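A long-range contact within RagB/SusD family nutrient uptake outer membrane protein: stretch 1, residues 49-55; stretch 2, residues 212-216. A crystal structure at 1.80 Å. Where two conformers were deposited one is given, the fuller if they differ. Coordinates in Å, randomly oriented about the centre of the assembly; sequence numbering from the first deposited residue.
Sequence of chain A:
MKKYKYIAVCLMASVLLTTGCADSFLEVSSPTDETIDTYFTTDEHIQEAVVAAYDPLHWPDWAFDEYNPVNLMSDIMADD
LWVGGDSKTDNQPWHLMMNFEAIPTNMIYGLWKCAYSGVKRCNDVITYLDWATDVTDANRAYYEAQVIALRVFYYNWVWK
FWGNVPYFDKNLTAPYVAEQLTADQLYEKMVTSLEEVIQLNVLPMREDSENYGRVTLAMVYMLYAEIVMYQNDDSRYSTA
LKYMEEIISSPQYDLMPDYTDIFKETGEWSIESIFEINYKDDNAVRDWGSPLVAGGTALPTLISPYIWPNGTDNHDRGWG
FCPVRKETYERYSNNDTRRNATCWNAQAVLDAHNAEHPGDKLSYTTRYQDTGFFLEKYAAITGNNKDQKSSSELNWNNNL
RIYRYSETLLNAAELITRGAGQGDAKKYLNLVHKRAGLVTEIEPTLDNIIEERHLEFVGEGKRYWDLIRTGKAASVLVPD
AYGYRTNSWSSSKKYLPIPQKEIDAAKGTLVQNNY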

# COMPACT_ATOMS: atom_id res chain seq x y z
N ALA A 49 22.84 -8.12 6.35
CA ALA A 49 21.83 -9.01 5.72
C ALA A 49 20.40 -8.63 6.17
O ALA A 49 19.46 -8.72 5.34
CB ALA A 49 22.10 -10.45 6.05
N VAL A 50 20.21 -8.32 7.45
CA VAL A 50 18.87 -7.91 7.96
C VAL A 50 18.48 -6.61 7.24
O VAL A 50 17.37 -6.55 6.69
CB VAL A 50 18.84 -7.79 9.50
CG1 VAL A 50 17.50 -7.26 9.99
CG2 VAL A 50 19.13 -9.14 10.16
N VAL A 51 19.37 -5.62 7.18
CA VAL A 51 19.12 -4.36 6.44
C VAL A 51 18.76 -4.71 4.99
O VAL A 51 17.72 -4.22 4.50
CB VAL A 51 20.30 -3.38 6.54
CG1 VAL A 51 20.11 -2.17 5.65
CG2 VAL A 51 20.54 -2.96 7.99
N ALA A 52 19.53 -5.57 4.33
CA ALA A 52 19.25 -5.95 2.93
C ALA A 52 17.84 -6.55 2.79
O ALA A 52 17.24 -6.33 1.72
CB ALA A 52 20.30 -6.91 2.42
N ALA A 53 17.32 -7.27 3.78
CA ALA A 53 16.00 -7.94 3.70
C ALA A 53 14.86 -6.91 3.59
O ALA A 53 13.75 -7.32 3.18
CB ALA A 53 15.76 -8.83 4.87
N TYR A 54 15.09 -5.68 4.05
CA TYR A 54 14.11 -4.56 3.95
C TYR A 54 14.10 -3.93 2.55
O TYR A 54 13.12 -3.22 2.23
CB TYR A 54 14.44 -3.46 4.98
CG TYR A 54 14.10 -3.76 6.42
CD1 TYR A 54 15.00 -4.42 7.24
CD2 TYR A 54 12.90 -3.36 6.98
CE1 TYR A 54 14.70 -4.68 8.57
CE2 TYR A 54 12.59 -3.60 8.32
CZ TYR A 54 13.50 -4.25 9.13
OH TYR A 54 13.20 -4.51 10.44
N ASP A 55 15.14 -4.11 1.73
CA ASP A 55 15.28 -3.26 0.52
C ASP A 55 14.13 -3.49 -0.44
O ASP A 55 13.65 -2.53 -1.05
CB ASP A 55 16.63 -3.46 -0.16
CG ASP A 55 17.70 -2.56 0.41
OD1 ASP A 55 17.45 -1.35 0.55
OD2 ASP A 55 18.78 -3.09 0.74
N TYR A 212 13.22 4.43 12.40
CA TYR A 212 11.88 4.35 11.79
C TYR A 212 12.03 3.59 10.46
O TYR A 212 12.98 3.88 9.71
CB TYR A 212 11.22 5.73 11.61
CG TYR A 212 10.53 6.28 12.84
CD1 TYR A 212 9.66 5.50 13.58
CD2 TYR A 212 10.74 7.59 13.25
CE1 TYR A 212 8.99 6.00 14.69
CE2 TYR A 212 10.08 8.10 14.35
CZ TYR A 212 9.18 7.32 15.06
OH TYR A 212 8.51 7.84 16.14
N GLY A 213 11.12 2.65 10.21
CA GLY A 213 11.16 1.74 9.05
C GLY A 213 11.40 0.31 9.50
O GLY A 213 11.11 -0.60 8.72
N ARG A 214 11.97 0.09 10.70
CA ARG A 214 12.22 -1.27 11.22
C ARG A 214 10.87 -1.88 11.62
O ARG A 214 9.97 -1.12 12.00
CB ARG A 214 13.20 -1.30 12.40
CG ARG A 214 14.62 -0.84 12.08
CD ARG A 214 15.49 -1.88 11.38
NE ARG A 214 16.92 -1.56 11.43
CZ ARG A 214 17.89 -2.46 11.35
NH1 ARG A 214 17.60 -3.74 11.18
NH2 ARG A 214 19.14 -2.09 11.47
N VAL A 215 10.74 -3.20 11.53
CA VAL A 215 9.57 -3.92 12.07
C VAL A 215 9.39 -3.55 13.54
O VAL A 215 10.40 -3.49 14.29
CB VAL A 215 9.76 -5.43 11.86
CG1 VAL A 215 8.67 -6.23 12.53
CG2 VAL A 215 9.84 -5.75 10.38
N THR A 216 8.14 -3.34 13.93
CA THR A 216 7.68 -3.09 15.30
C THR A 216 6.52 -4.05 15.61
O THR A 216 5.91 -4.60 14.66
CB THR A 216 7.21 -1.65 15.47
OG1 THR A 216 6.02 -1.54 14.68
CG2 THR A 216 8.29 -0.68 15.05

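What ties a helical segment to a loop whose touching residues are at least 159 positions further along the chain? The centre of the contact is Tyr54, which gives up more surface to the other stretch than any other residue, 89 of the 239 Å² buried on both sides together. Its CA-to-CB bond points toward the loop, and with chi1 at -74° (m) the ring extends across the gap, so that a long side chain joins two backbones whose nearest CA atoms, those of Tyr54 and Arg214, stay 8.2 Å apart. At its tip the hydroxyl accepts the one hydrogen bond between the stretches: Val215 N lies 3.0 Å from Tyr54 OH, and the N-H...O angle of 167° is close to straight. The amide approaches at the edge of the ring, near its plane, where a phenolic oxygen can readily accept a hydrogen bond. Tyr54 OH is also hydrogen-bonded elsewhere in the structure.

How does the loop fit around the tyrosine? Its backbone passes close to the far part of the ring, with Tyr54 CE2 3.4 Å from Gly213 O and Tyr54 OH 3.5 Å from Arg214 CA. Val215 adds an apolar contact to its polar one: its CG2 methyl lies 3.6 Å from Tyr54 OH and 4.1 Å from Tyr54 CE2. One residue thus offers its amide to the hydroxyl and its side chain to the ring, and a compact branched side chain suits this buried place. Gly213 has a different reason for its identity. At phi 113° and psi -22°, a CB would be jammed against the carbonyl oxygen of Tyr212, so the backbone itself calls for glycine; the ideal CB position has nothing of the helical stretch within 5.5 Å.

What does Arg214 contribute, with 72 Å² covered? Its CA-to-CB bond runs sideways, yet the chain is long enough to reach back along the helix. Chi1 and chi2 are both m, at -65° and -79°, and chi3 is t at -164°; two conformers were deposited, and this account follows the one given. The aliphatic part passes the tyrosine, with Arg214 CD 3.6 Å from Tyr54 OH, and the guanidinium then reaches the two valines. Arg214 NH1 is 3.7 Å from Val50 CG1, which lies at the edge of the guanidinium, while Arg214 NH2 is 3.9 Å from Val51 CG2. These are packing contacts, and the polar need of NH1 is met elsewhere in the structure.

Why do these residues of the first stretch come together? Val50 and Tyr54 are four positions apart, roughly one turn, and both direct their CA-to-CB bonds toward the loop; Val51 points sideways, and still meets the end of the arginine. Both valines have chi1 near 180° (t). Backbone hydrogen bonds support the arrangement: Ala53 N to Ala49 O, 3.0 Å, and Tyr54 N to Val51 O, also 3.0 Å. Ala49, Ala52 and Ala53 remain out of reach of the loop.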